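PDB 6E0O: cGAS/DncV-like nucleotidyltransferase in E. coli homolog from Elizabethkingia meningoseptica ATCC 13253 = NBRC 12535, which synthesises cyclic dinucleotides, probably 3',3'-cyclic di-AMP from two ATP with magnesium, as second messengers of a CBASS defence against bacteriophage. Local coordinates for residues N55-S60 with V199-I204; S116-R119 with I124-N127; R187-M192 with L222-P227; Q230-S233 with Q238-R241; K252-Y257 with R273-A278. One frame throughout, in Å; residues are numbered along the deposited sequence. Where two conformers were deposited one is given.

Interaction 1: N55-S60 with V199-I204; sequences NVRQNS and VNYRLI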
# COMPACT_ATOMS: atom_id res chain seq x y z
N ASN A 55 -8.33 -0.33 2.82
CA ASN A 55 -9.10 0.65 2.05
C ASN A 55 -10.07 1.42 2.94
O ASN A 55 -10.76 0.83 3.77
CB ASN A 55 -9.97 -0.07 1.02
CG ASN A 55 -9.24 -0.39 -0.24
OD1 ASN A 55 -8.58 0.47 -0.82
ND2 ASN A 55 -9.35 -1.63 -0.67
N VAL A 56 -10.15 2.73 2.74
CA VAL A 56 -11.06 3.55 3.52
C VAL A 56 -11.94 4.42 2.64
O VAL A 56 -12.63 5.33 3.12
CB VAL A 56 -10.31 4.41 4.56
CG1 VAL A 56 -9.49 3.53 5.48
CG2 VAL A 56 -9.41 5.43 3.87
N ARG A 57 -11.95 4.15 1.34
CA ARG A 57 -12.77 4.91 0.41
C ARG A 57 -13.61 3.97 -0.42
O ARG A 57 -13.19 2.86 -0.76
CB ARG A 57 -11.90 5.80 -0.48
CG ARG A 57 -11.21 6.90 0.32
CD ARG A 57 -10.67 8.00 -0.57
NE ARG A 57 -11.20 9.31 -0.18
CZ ARG A 57 -10.70 10.47 -0.60
NH1 ARG A 57 -9.65 10.49 -1.40
NH2 ARG A 57 -11.25 11.61 -0.20
N GLN A 58 -14.82 4.41 -0.74
CA GLN A 58 -15.70 3.61 -1.58
C GLN A 58 -15.12 3.50 -2.98
O GLN A 58 -14.52 4.44 -3.50
CB GLN A 58 -17.08 4.25 -1.66
CG GLN A 58 -17.87 4.23 -0.37
CD GLN A 58 -19.34 4.52 -0.59
OE1 GLN A 58 -19.71 5.30 -1.47
NE2 GLN A 58 -20.20 3.88 0.20
N ASN A 59 -15.30 2.33 -3.59
CA ASN A 59 -14.95 2.12 -4.99
C ASN A 59 -13.47 2.38 -5.25
O ASN A 59 -13.09 2.94 -6.28
CB ASN A 59 -15.82 3.00 -5.90
CG ASN A 59 -16.07 2.36 -7.25
OD1 ASN A 59 -16.61 1.26 -7.33
ND2 ASN A 59 -15.69 3.06 -8.31
N SER A 60 -12.61 1.97 -4.31
CA SER A 60 -11.19 2.25 -4.41
C SER A 60 -10.54 1.49 -5.57
O SER A 60 -10.95 0.38 -5.91
CB SER A 60 -10.48 1.85 -3.12
OG SER A 60 -10.88 2.63 -2.01
N VAL A 199 -7.98 10.33 8.20
CA VAL A 199 -7.56 11.68 8.57
C VAL A 199 -6.71 12.30 7.46
O VAL A 199 -6.85 13.48 7.14
CB VAL A 199 -6.85 11.67 9.93
CG1 VAL A 199 -6.31 13.05 10.25
CG2 VAL A 199 -7.81 11.20 11.02
N ASN A 200 -5.81 11.50 6.87
CA ASN A 200 -5.01 11.98 5.75
C ASN A 200 -5.90 12.52 4.63
O ASN A 200 -5.69 13.64 4.13
CB ASN A 200 -4.11 10.85 5.25
CG ASN A 200 -3.11 11.29 4.22
OD1 ASN A 200 -2.59 12.40 4.26
ND2 ASN A 200 -2.82 10.41 3.27
N TYR A 201 -6.89 11.74 4.19
CA TYR A 201 -7.75 12.20 3.10
C TYR A 201 -8.51 13.47 3.49
O TYR A 201 -8.71 14.37 2.66
CB TYR A 201 -8.74 11.10 2.71
CG TYR A 201 -8.09 9.93 1.98
CD1 TYR A 201 -7.19 10.14 0.95
CD2 TYR A 201 -8.39 8.63 2.34
CE1 TYR A 201 -6.60 9.08 0.29
CE2 TYR A 201 -7.81 7.56 1.69
CZ TYR A 201 -6.91 7.79 0.67
OH TYR A 201 -6.33 6.71 0.02
N ARG A 202 -8.96 13.55 4.75
CA ARG A 202 -9.67 14.75 5.20
C ARG A 202 -8.76 15.96 5.19
O ARG A 202 -9.17 17.05 4.75
CB ARG A 202 -10.25 14.52 6.59
CG ARG A 202 -11.45 13.61 6.59
CD ARG A 202 -11.82 13.12 7.98
NE ARG A 202 -13.14 12.52 7.98
CZ ARG A 202 -14.23 13.07 8.50
NH1 ARG A 202 -14.19 14.25 9.10
NH2 ARG A 202 -15.38 12.42 8.43
N LEU A 203 -7.52 15.81 5.67
CA LEU A 203 -6.58 16.91 5.67
C LEU A 203 -6.23 17.33 4.25
O LEU A 203 -6.08 18.53 3.97
CB LEU A 203 -5.32 16.51 6.44
CG LEU A 203 -5.49 16.32 7.94
CD1 LEU A 203 -4.24 15.67 8.51
CD2 LEU A 203 -5.77 17.64 8.63
N ILE A 204 -6.10 16.37 3.33
CA ILE A 204 -5.86 16.71 1.93
C ILE A 204 -7.05 17.48 1.36
O ILE A 204 -6.89 18.51 0.71
CB ILE A 204 -5.56 15.44 1.11
CG1 ILE A 204 -4.25 14.80 1.58
CG2 ILE A 204 -5.50 15.76 -0.39
CD1 ILE A 204 -4.04 13.40 1.05
O HOH W 1 -7.97 3.84 1.02

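Interaction 2: S116-R119 with I124-N127; sequences SVER and IQVN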
# COMPACT_ATOMS: atom_id res chain seq x y z
N SER A 116 -10.32 2.84 -22.24
CA SER A 116 -10.17 2.88 -20.79
C SER A 116 -8.72 2.70 -20.33
O SER A 116 -8.45 2.85 -19.14
CB SER A 116 -11.02 1.79 -20.14
OG SER A 116 -12.40 1.99 -20.39
N VAL A 117 -7.80 2.38 -21.23
CA VAL A 117 -6.42 2.10 -20.86
C VAL A 117 -5.60 3.38 -20.95
O VAL A 117 -5.60 4.05 -21.98
CB VAL A 117 -5.83 1.01 -21.77
CG1 VAL A 117 -4.38 0.76 -21.42
CG2 VAL A 117 -6.64 -0.27 -21.64
N GLU A 118 -4.89 3.69 -19.86
CA GLU A 118 -4.03 4.87 -19.81
C GLU A 118 -2.70 4.47 -19.19
O GLU A 118 -2.65 4.01 -18.05
CB GLU A 118 -4.68 5.98 -18.99
CG GLU A 118 -6.04 6.41 -19.51
CD GLU A 118 -6.66 7.52 -18.68
OE1 GLU A 118 -7.79 7.93 -18.99
OE2 GLU A 118 -6.01 7.98 -17.71
N ARG A 119 -1.62 4.66 -19.94
CA ARG A 119 -0.30 4.40 -19.40
C ARG A 119 0.05 5.46 -18.36
O ARG A 119 -0.15 6.66 -18.58
CB ARG A 119 0.73 4.42 -20.52
CG ARG A 119 2.13 4.18 -20.02
CD ARG A 119 3.06 3.92 -21.17
NE ARG A 119 4.43 3.74 -20.72
CZ ARG A 119 5.25 2.82 -21.20
NH1 ARG A 119 4.82 1.96 -22.13
NH2 ARG A 119 6.49 2.73 -20.74
N ILE A 124 0.01 0.53 -15.72
CA ILE A 124 -1.00 0.77 -16.75
C ILE A 124 -2.35 0.84 -16.04
O ILE A 124 -2.77 -0.13 -15.40
CB ILE A 124 -1.01 -0.34 -17.82
CG1 ILE A 124 0.37 -0.59 -18.43
CG2 ILE A 124 -2.05 0.03 -18.86
CD1 ILE A 124 0.96 0.57 -19.18
N GLN A 125 -3.03 1.97 -16.15
CA GLN A 125 -4.33 2.12 -15.53
C GLN A 125 -5.41 1.63 -16.47
O GLN A 125 -5.39 1.94 -17.67
CB GLN A 125 -4.57 3.59 -15.19
CG GLN A 125 -5.83 3.89 -14.43
CD GLN A 125 -5.90 5.35 -14.03
OE1 GLN A 125 -6.63 6.13 -14.63
NE2 GLN A 125 -5.11 5.72 -13.03
N VAL A 126 -6.34 0.86 -15.93
CA VAL A 126 -7.53 0.44 -16.65
C VAL A 126 -8.72 1.07 -15.93
O VAL A 126 -9.13 0.62 -14.86
CB VAL A 126 -7.66 -1.09 -16.73
CG1 VAL A 126 -8.89 -1.44 -17.55
CG2 VAL A 126 -6.40 -1.73 -17.31
N ASN A 127 -9.28 2.12 -16.52
CA ASN A 127 -10.36 2.84 -15.88
C ASN A 127 -11.60 1.96 -15.77
O ASN A 127 -11.93 1.20 -16.69
CB ASN A 127 -10.67 4.10 -16.67
CG ASN A 127 -9.55 5.11 -16.57
OD1 ASN A 127 -9.07 5.64 -17.57
ND2 ASN A 127 -9.12 5.39 -15.35
O HOH W 2 -14.28 2.70 -18.58

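Interaction 3: R187-M192 with L222-P227; sequences RLYKRM and LVYNVP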
# COMPACT_ATOMS: atom_id res chain seq x y z
N ARG A 187 -6.40 -6.62 16.66
CA ARG A 187 -6.83 -6.12 15.36
C ARG A 187 -6.69 -4.61 15.25
O ARG A 187 -7.14 -4.01 14.27
CB ARG A 187 -8.24 -6.61 15.01
CG ARG A 187 -8.40 -8.13 15.28
CD ARG A 187 -9.47 -8.80 14.39
NE ARG A 187 -9.12 -8.56 13.00
CZ ARG A 187 -8.13 -9.16 12.35
NH1 ARG A 187 -7.39 -10.09 12.93
NH2 ARG A 187 -7.86 -8.80 11.11
N LEU A 188 -5.99 -3.97 16.19
CA LEU A 188 -5.92 -2.52 16.20
C LEU A 188 -4.84 -1.96 15.28
O LEU A 188 -4.96 -0.81 14.87
CB LEU A 188 -5.76 -2.01 17.64
CG LEU A 188 -7.00 -2.25 18.51
CD1 LEU A 188 -6.65 -2.00 19.96
CD2 LEU A 188 -8.16 -1.38 18.07
N TYR A 189 -3.81 -2.73 14.92
CA TYR A 189 -2.79 -2.19 14.01
C TYR A 189 -3.44 -1.66 12.72
O TYR A 189 -3.29 -0.48 12.37
CB TYR A 189 -1.69 -3.23 13.71
CG TYR A 189 -0.87 -2.85 12.50
CD1 TYR A 189 -0.19 -1.65 12.45
CD2 TYR A 189 -0.83 -3.67 11.38
CE1 TYR A 189 0.51 -1.27 11.33
CE2 TYR A 189 -0.12 -3.30 10.25
CZ TYR A 189 0.55 -2.10 10.23
OH TYR A 189 1.24 -1.73 9.10
N LYS A 190 -4.18 -2.51 12.01
CA LYS A 190 -4.74 -2.05 10.74
C LYS A 190 -5.88 -1.07 10.96
O LYS A 190 -6.10 -0.19 10.13
CB LYS A 190 -5.19 -3.22 9.86
CG LYS A 190 -4.02 -4.03 9.33
CD LYS A 190 -4.43 -5.09 8.34
CE LYS A 190 -3.20 -5.83 7.83
NZ LYS A 190 -3.62 -6.89 6.87
N ARG A 191 -6.61 -1.20 12.07
CA ARG A 191 -7.67 -0.24 12.38
C ARG A 191 -7.11 1.16 12.58
O ARG A 191 -7.70 2.14 12.11
CB ARG A 191 -8.47 -0.74 13.58
CG ARG A 191 -9.33 -1.91 13.17
CD ARG A 191 -10.05 -2.57 14.31
NE ARG A 191 -10.64 -3.82 13.84
CZ ARG A 191 -11.33 -4.64 14.61
NH1 ARG A 191 -11.53 -4.34 15.88
NH2 ARG A 191 -11.80 -5.77 14.09
N MET A 192 -5.95 1.26 13.24
CA MET A 192 -5.29 2.55 13.41
C MET A 192 -4.75 3.08 12.08
O MET A 192 -4.84 4.28 11.81
CB MET A 192 -4.18 2.42 14.44
CG MET A 192 -4.71 2.17 15.85
SD MET A 192 -5.72 3.54 16.48
CE MET A 192 -7.17 2.68 17.08
N LEU A 222 4.80 3.57 9.48
CA LEU A 222 4.91 4.31 10.73
C LEU A 222 4.18 3.59 11.86
O LEU A 222 4.74 3.39 12.94
CB LEU A 222 4.35 5.72 10.58
CG LEU A 222 5.12 6.66 9.66
CD1 LEU A 222 4.30 7.93 9.43
CD2 LEU A 222 6.48 6.99 10.22
N VAL A 223 2.92 3.22 11.63
CA VAL A 223 2.16 2.57 12.68
C VAL A 223 2.76 1.21 13.02
O VAL A 223 2.71 0.77 14.17
CB VAL A 223 0.67 2.48 12.30
CG1 VAL A 223 -0.13 1.87 13.43
CG2 VAL A 223 0.12 3.86 11.95
N TYR A 224 3.36 0.55 12.03
CA TYR A 224 3.95 -0.77 12.24
C TYR A 224 5.04 -0.72 13.30
O TYR A 224 5.25 -1.71 14.02
CB TYR A 224 4.52 -1.30 10.91
CG TYR A 224 5.11 -2.69 11.04
CD1 TYR A 224 4.29 -3.80 11.06
CD2 TYR A 224 6.48 -2.89 11.19
CE1 TYR A 224 4.81 -5.07 11.22
CE2 TYR A 224 7.00 -4.15 11.35
CZ TYR A 224 6.17 -5.23 11.35
OH TYR A 224 6.69 -6.49 11.51
N ASN A 225 5.75 0.40 13.41
CA ASN A 225 6.86 0.51 14.34
C ASN A 225 6.43 0.91 15.75
O ASN A 225 7.27 0.96 16.65
CB ASN A 225 7.92 1.48 13.80
CG ASN A 225 8.74 0.87 12.68
OD1 ASN A 225 9.83 0.33 12.91
ND2 ASN A 225 8.23 0.93 11.46
N VAL A 226 5.14 1.17 15.96
CA VAL A 226 4.65 1.40 17.32
C VAL A 226 4.61 0.08 18.05
O VAL A 226 4.01 -0.89 17.54
CB VAL A 226 3.26 2.05 17.27
CG1 VAL A 226 2.68 2.18 18.68
CG2 VAL A 226 3.32 3.40 16.58
N PRO A 227 5.22 -0.06 19.24
CA PRO A 227 5.24 -1.36 19.90
C PRO A 227 3.84 -1.89 20.18
O PRO A 227 2.90 -1.14 20.44
CB PRO A 227 6.00 -1.09 21.20
CG PRO A 227 6.91 0.07 20.85
CD PRO A 227 6.05 0.93 19.95

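Interaction 4: Q230-S233 with Q238-R241; sequences QFIS and QTLR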
# COMPACT_ATOMS: atom_id res chain seq x y z
N GLN A 230 1.35 -0.75 22.95
CA GLN A 230 0.65 0.53 22.90
C GLN A 230 -0.78 0.38 22.41
O GLN A 230 -1.55 1.35 22.46
CB GLN A 230 1.37 1.49 21.95
CG GLN A 230 2.79 1.81 22.33
CD GLN A 230 2.85 2.62 23.60
OE1 GLN A 230 2.16 3.63 23.74
NE2 GLN A 230 3.68 2.18 24.53
N PHE A 231 -1.16 -0.80 21.90
CA PHE A 231 -2.49 -1.03 21.36
C PHE A 231 -3.35 -1.62 22.47
O PHE A 231 -3.08 -2.71 22.97
CB PHE A 231 -2.39 -1.94 20.13
CG PHE A 231 -1.60 -1.32 18.99
CD1 PHE A 231 -0.22 -1.40 18.97
CD2 PHE A 231 -2.24 -0.67 17.96
CE1 PHE A 231 0.51 -0.83 17.95
CE2 PHE A 231 -1.51 -0.10 16.92
CZ PHE A 231 -0.14 -0.18 16.91
N ILE A 232 -4.38 -0.88 22.87
CA ILE A 232 -5.16 -1.18 24.06
C ILE A 232 -6.48 -1.78 23.62
O ILE A 232 -7.31 -1.09 23.02
CB ILE A 232 -5.40 0.08 24.90
CG1 ILE A 232 -4.10 0.76 25.26
CG2 ILE A 232 -6.21 -0.28 26.16
CD1 ILE A 232 -4.33 2.18 25.76
N SER A 233 -6.69 -3.04 23.94
CA SER A 233 -7.91 -3.73 23.54
C SER A 233 -9.13 -2.91 23.94
O SER A 233 -9.28 -2.51 25.09
CB SER A 233 -7.96 -5.09 24.22
OG SER A 233 -9.14 -5.78 23.88
N GLN A 238 -7.73 5.90 23.22
CA GLN A 238 -6.43 5.90 23.88
C GLN A 238 -5.37 5.23 23.01
O GLN A 238 -4.20 5.64 23.03
CB GLN A 238 -6.51 5.25 25.26
CG GLN A 238 -5.30 5.57 26.11
CD GLN A 238 -5.24 7.05 26.54
OE1 GLN A 238 -6.17 7.84 26.32
NE2 GLN A 238 -4.14 7.43 27.16
N THR A 239 -5.74 4.19 22.26
CA THR A 239 -4.78 3.57 21.36
C THR A 239 -4.30 4.57 20.32
O THR A 239 -3.10 4.66 20.04
CB THR A 239 -5.39 2.35 20.67
OG1 THR A 239 -5.64 1.32 21.63
CG2 THR A 239 -4.46 1.81 19.58
N LEU A 240 -5.23 5.31 19.72
CA LEU A 240 -4.86 6.29 18.70
C LEU A 240 -3.99 7.38 19.29
O LEU A 240 -3.01 7.80 18.67
CB LEU A 240 -6.12 6.87 18.06
CG LEU A 240 -5.93 7.89 16.93
CD1 LEU A 240 -5.16 7.30 15.76
CD2 LEU A 240 -7.31 8.39 16.49
N ARG A 241 -4.30 7.82 20.51
CA ARG A 241 -3.43 8.75 21.21
C ARG A 241 -2.03 8.16 21.36
O ARG A 241 -1.03 8.82 21.05
CB ARG A 241 -4.01 9.08 22.58
CG ARG A 241 -3.30 10.21 23.27
CD ARG A 241 -3.78 10.38 24.70
NE ARG A 241 -3.41 11.68 25.24
CZ ARG A 241 -2.25 11.97 25.79
NH1 ARG A 241 -1.31 11.04 25.89
NH2 ARG A 241 -2.02 13.20 26.24

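Interaction 5: K252-Y257 with R273-A278; sequences KNNADY and RTRQDA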
# COMPACT_ATOMS: atom_id res chain seq x y z
N LYS A 252 11.03 12.95 16.58
CA LYS A 252 11.91 13.92 17.22
C LYS A 252 13.19 13.25 17.70
O LYS A 252 14.24 13.89 17.79
CB LYS A 252 11.21 14.60 18.40
CG LYS A 252 9.97 15.44 18.05
CD LYS A 252 9.64 16.48 19.14
CE LYS A 252 10.58 17.68 19.04
NZ LYS A 252 10.32 18.73 20.08
N ASN A 253 13.12 11.95 18.00
CA ASN A 253 14.24 11.20 18.56
C ASN A 253 14.98 10.36 17.52
O ASN A 253 15.72 9.44 17.89
CB ASN A 253 13.77 10.33 19.73
CG ASN A 253 13.58 11.12 20.99
OD1 ASN A 253 14.53 11.39 21.72
ND2 ASN A 253 12.36 11.51 21.26
N ASN A 254 14.81 10.66 16.23
CA ASN A 254 15.69 10.11 15.20
C ASN A 254 15.62 8.59 15.15
O ASN A 254 16.62 7.90 14.97
CB ASN A 254 17.12 10.61 15.47
CG ASN A 254 18.06 10.40 14.32
OD1 ASN A 254 17.65 10.28 13.16
ND2 ASN A 254 19.36 10.38 14.63
N ALA A 255 14.41 8.05 15.29
CA ALA A 255 14.25 6.61 15.42
C ALA A 255 14.53 5.88 14.11
O ALA A 255 14.28 6.38 13.02
CB ALA A 255 12.85 6.26 15.89
N ASP A 256 15.03 4.65 14.24
CA ASP A 256 15.30 3.78 13.10
C ASP A 256 14.12 2.84 12.89
O ASP A 256 14.08 1.74 13.43
CB ASP A 256 16.59 3.00 13.31
CG ASP A 256 17.82 3.89 13.30
OD1 ASP A 256 17.84 4.85 12.51
OD2 ASP A 256 18.75 3.61 14.09
N TYR A 257 13.14 3.29 12.12
CA TYR A 257 11.98 2.50 11.79
C TYR A 257 12.29 1.57 10.62
O TYR A 257 13.03 1.92 9.70
CB TYR A 257 10.84 3.44 11.38
CG TYR A 257 10.01 4.01 12.51
CD1 TYR A 257 10.47 4.04 13.82
CD2 TYR A 257 8.74 4.50 12.26
CE1 TYR A 257 9.67 4.53 14.85
CE2 TYR A 257 7.95 4.99 13.26
CZ TYR A 257 8.41 5.01 14.55
OH TYR A 257 7.57 5.50 15.52
N ARG A 273 11.28 10.25 1.42
CA ARG A 273 10.45 10.66 2.56
C ARG A 273 11.31 10.72 3.82
O ARG A 273 12.31 10.03 3.96
CB ARG A 273 9.24 9.73 2.74
CG ARG A 273 8.12 10.01 1.71
CD ARG A 273 6.69 9.74 2.24
NE ARG A 273 5.67 10.33 1.37
CZ ARG A 273 5.25 9.80 0.23
NH1 ARG A 273 5.74 8.64 -0.18
NH2 ARG A 273 4.33 10.42 -0.50
N THR A 274 10.92 11.60 4.74
CA THR A 274 11.75 11.91 5.88
C THR A 274 10.98 11.80 7.19
O THR A 274 9.75 11.79 7.22
CB THR A 274 12.29 13.34 5.80
OG1 THR A 274 11.19 14.24 6.01
CG2 THR A 274 12.94 13.63 4.44
N ARG A 275 11.74 11.74 8.29
CA ARG A 275 11.13 11.80 9.61
C ARG A 275 10.36 13.09 9.82
O ARG A 275 9.36 13.11 10.54
CB ARG A 275 12.20 11.63 10.69
CG ARG A 275 12.84 10.25 10.70
CD ARG A 275 13.94 10.17 11.74
NE ARG A 275 14.64 8.89 11.73
CZ ARG A 275 15.60 8.57 10.87
NH1 ARG A 275 15.97 9.42 9.93
NH2 ARG A 275 16.18 7.39 10.95
N GLN A 276 10.83 14.19 9.21
CA GLN A 276 10.12 15.45 9.33
C GLN A 276 8.73 15.37 8.70
O GLN A 276 7.76 15.93 9.23
CB GLN A 276 10.95 16.56 8.70
CG GLN A 276 10.27 17.91 8.72
CD GLN A 276 9.95 18.40 10.12
OE1 GLN A 276 10.75 18.27 11.05
NE2 GLN A 276 8.77 18.99 10.26
N ASP A 277 8.61 14.68 7.56
CA ASP A 277 7.30 14.46 6.97
C ASP A 277 6.37 13.77 7.96
O ASP A 277 5.20 14.16 8.12
CB ASP A 277 7.41 13.59 5.72
CG ASP A 277 8.15 14.25 4.58
OD1 ASP A 277 8.15 15.49 4.51
OD2 ASP A 277 8.75 13.51 3.76
N ALA A 278 6.86 12.72 8.61
CA ALA A 278 6.05 11.98 9.57
C ALA A 278 5.72 12.83 10.80
O ALA A 278 4.60 12.78 11.30
CB ALA A 278 6.80 10.73 9.99

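Interaction 1: N55-S60 with V199-I204
The R57 chain leaves its backbone with CG anti to the carbonyl carbon (chi1 -66°) and bends at chi3 (123°), which lays the guanidinium over the ring of Y201. Y201 was modelled in two conformers, and the stack describes one of them. In it the two flat groups lie with planes 11° apart, and R57 CZ is 4.1 Å from the centroid of the Y201 ring, a cation-pi contact. R57 CD sits over the same face, 3.8 Å from that centroid as a CH-pi contact, so methylene and charged head share one aromatic surface. V56 comes from another direction: its CG2 meets the ring edge in plane, 3.4 Å from Y201 CE2. A water accepts from V56 N at 3.0 Å and lies near Y201 OH, though that second link is weak. In the type II turn from R57 to S60, S60 OG donates to R57 O at 2.6 Å, from above the carbonyl plane. The contact joins the loop between helix 48-52 and strand 62-68 to helix 188-205, beside K197, a probable GTP-binding residue, with Y201 about 7 Å from a magnesium ion: the rim of a nucleotidyltransferase active-site cleft.

Interaction 2: S116-R119 with I124-N127
V117 and I124 pack closely on one face of a short antiparallel hairpin, V117 CG1 reaching 3.5 Å from I124 CG2. V126 lies on this face too, and I124 and V126 continue the apolar layer onto L109 and F113 of helix 98-113. Farther along, I124 CD1 touches the aliphatic root of R119 at CG, 3.9 Å away; the extended R119 chain, with CG anti to the backbone N (chi1 179°), carries its guanidinium onward to a salt bridge with D162. The backbones are joined by the E118-Q125 hydrogen-bonded pair, E118 N to Q125 O and Q125 N to E118 O, both 2.8 Å. Beyond the strands, N127 N donates to S116 O at 2.8 Å. The other face is polar and looser. E118 and Q125 run side by side in the same direction, their carboxylate and amide planes 34° apart, and E118 OE2 forms a salt bridge with K120. At the open end a water lies 2.7 Å from S116 OG and donates weakly to N127 O. Chemistry thus divides the hairpin: apolar packing holds it against helix 98-113, whereas its polar face carries Q125 close to D61 and D136, probable magnesium ligands, and K120 probably offsets the charge of E118.

Interaction 3: R187-M192 with L222-P227
The backbones of helices 188-205 and 216-224 come nearest at Y189 and V223, whose CA atoms are 7.0 Å apart, near the start of the first helix and the end of the second. Y189 bridges most of this gap. With CG anti to the backbone N (chi1 163°), its ring reaches over to the last turn of the other helix, and CD1 lies 3.7 Å from V223 CG1, which sits at the ring edge near its plane. The same methyl also meets M192 CB, at 4.2 Å, so one branch of V223 touches residues from successive turns of helix 188-205. M192 then bends away, its sulfur end leaving V223 behind for L240 on helix 236-252. Farther out on the Y189 ring, CE1 comes 3.5 Å from Y224 N and 4.0 Å from Y224 CB. The two aromatic rings form a T-shaped pair with centroids 6.0 Å apart and planes at 76°, the edge of Y224 directed toward the face of Y189. The hydroxyl of Y189 is used by a hydrogen bond to E220 O, one turn back on the second helix, which ties down the far end of the ring, while the Y224 ring makes a cation-pi contact with K181 of helix 171-184. All four touching residues are buried. This aromatic and aliphatic packing of helix against helix belongs to the core of the alpha-helical lobe that accompanies the catalytic sheet in cGAS- and DncV-like nucleotidyltransferases.

Interaction 4: Q230-S233 with Q238-R241
F231 and I232, in the loop after helix 216-224, pack back against T239 in the first turn of helix 236-252, within the helical lobe of the nucleotidyltransferase. Q230, just before them, turns its backbone oxygen to the helix: Q230 O lies 4.1 Å from T239 CA, and it accepts a hydrogen bond from N242 farther along the helix. F231 starts out from the helix, but its ring still meets the threonine methyl, with CD2 3.7 Å from T239 CG2 and the two side chains crossing at about a right angle. That ring continues onto L188 and V243, placing it between helices 188-205 and 236-252. I232 faces the helix directly. Its CD1 rests 3.5 Å from Q238 CG, on the aliphatic part of a glutamine whose chain bends and takes the amide elsewhere. The two branches of T239 divide the work: CG2, anti to its own N, serves the F231 ring, while OG1, anti to the carbonyl carbon (chi1 -67°), faces the loop backbone. OG1 also bonds N235 O, just ahead of the helix, so this buried hydroxyl has two backbone partners, one at I232 and one at N235. Across the contact, I232 N donates to T239 OG1 at 2.8 Å and 160°.

Interaction 5: K252-Y257 with R273-A278
The guanidinium of R275 has N254 OD1 over one face, 3.5 Å above the plane and over its centre, while the carbonyl of A255 and OD1 of D256 lie at its edge. The A255 oxygen is gripped side-on by two nitrogens: R275 NE donates to A255 O at 2.8 Å and R275 NH2 to the same atom at 3.0 Å. Both bonds run nearly within the guanidinium plane yet approach from one face of the carbonyl, the NH2 bond standing 47° out of the carbonyl plane. D256 OD1 completes the edge with a salt bridge to R275 NH2 at 3.4 Å. The D256 carboxylate and the N254 amide are both turned steeply against the guanidinium, by about 70°. R275 gets there on a chain extended from CG to NE, starting with CG anti to the carbonyl carbon. Each partner segment is itself a helix end. N254, with positive phi, is the C-prime residue of a Schellman motif that closes helix 236-252, and T274 and D277 form a capping box at the start of helix 275-289, with D277 N donating to T274 OG1 at 3.0 Å. One arginine thus ties the end of one helix to the start of the next at the surface. Two bonds fix the rotation of its head, and the nearby carboxylate and amide oxygens probably favour the positive charge held there.

Overall arrangement
Interaction 3 is the buried one, built of aromatic and aliphatic packing; interactions 2 and 4 are partly buried, and interactions 1 and 5 lie at the surface. Both surface contacts turn on an arginine, stacked on a tyrosine in interaction 1 but bonded by its edge to a carbonyl in interaction 5. Interactions 1 and 3 share helix 188-205, with centres 18 Å apart. Interaction 3 also touches interaction 4, through M192 and L188, and interaction 5, through L222 and N225, so it links these contacts within the helical lobe. Interaction 2, a hairpin of backbone bonds, stands on the opposite side of the chain's centre from interactions 3, 4 and 5.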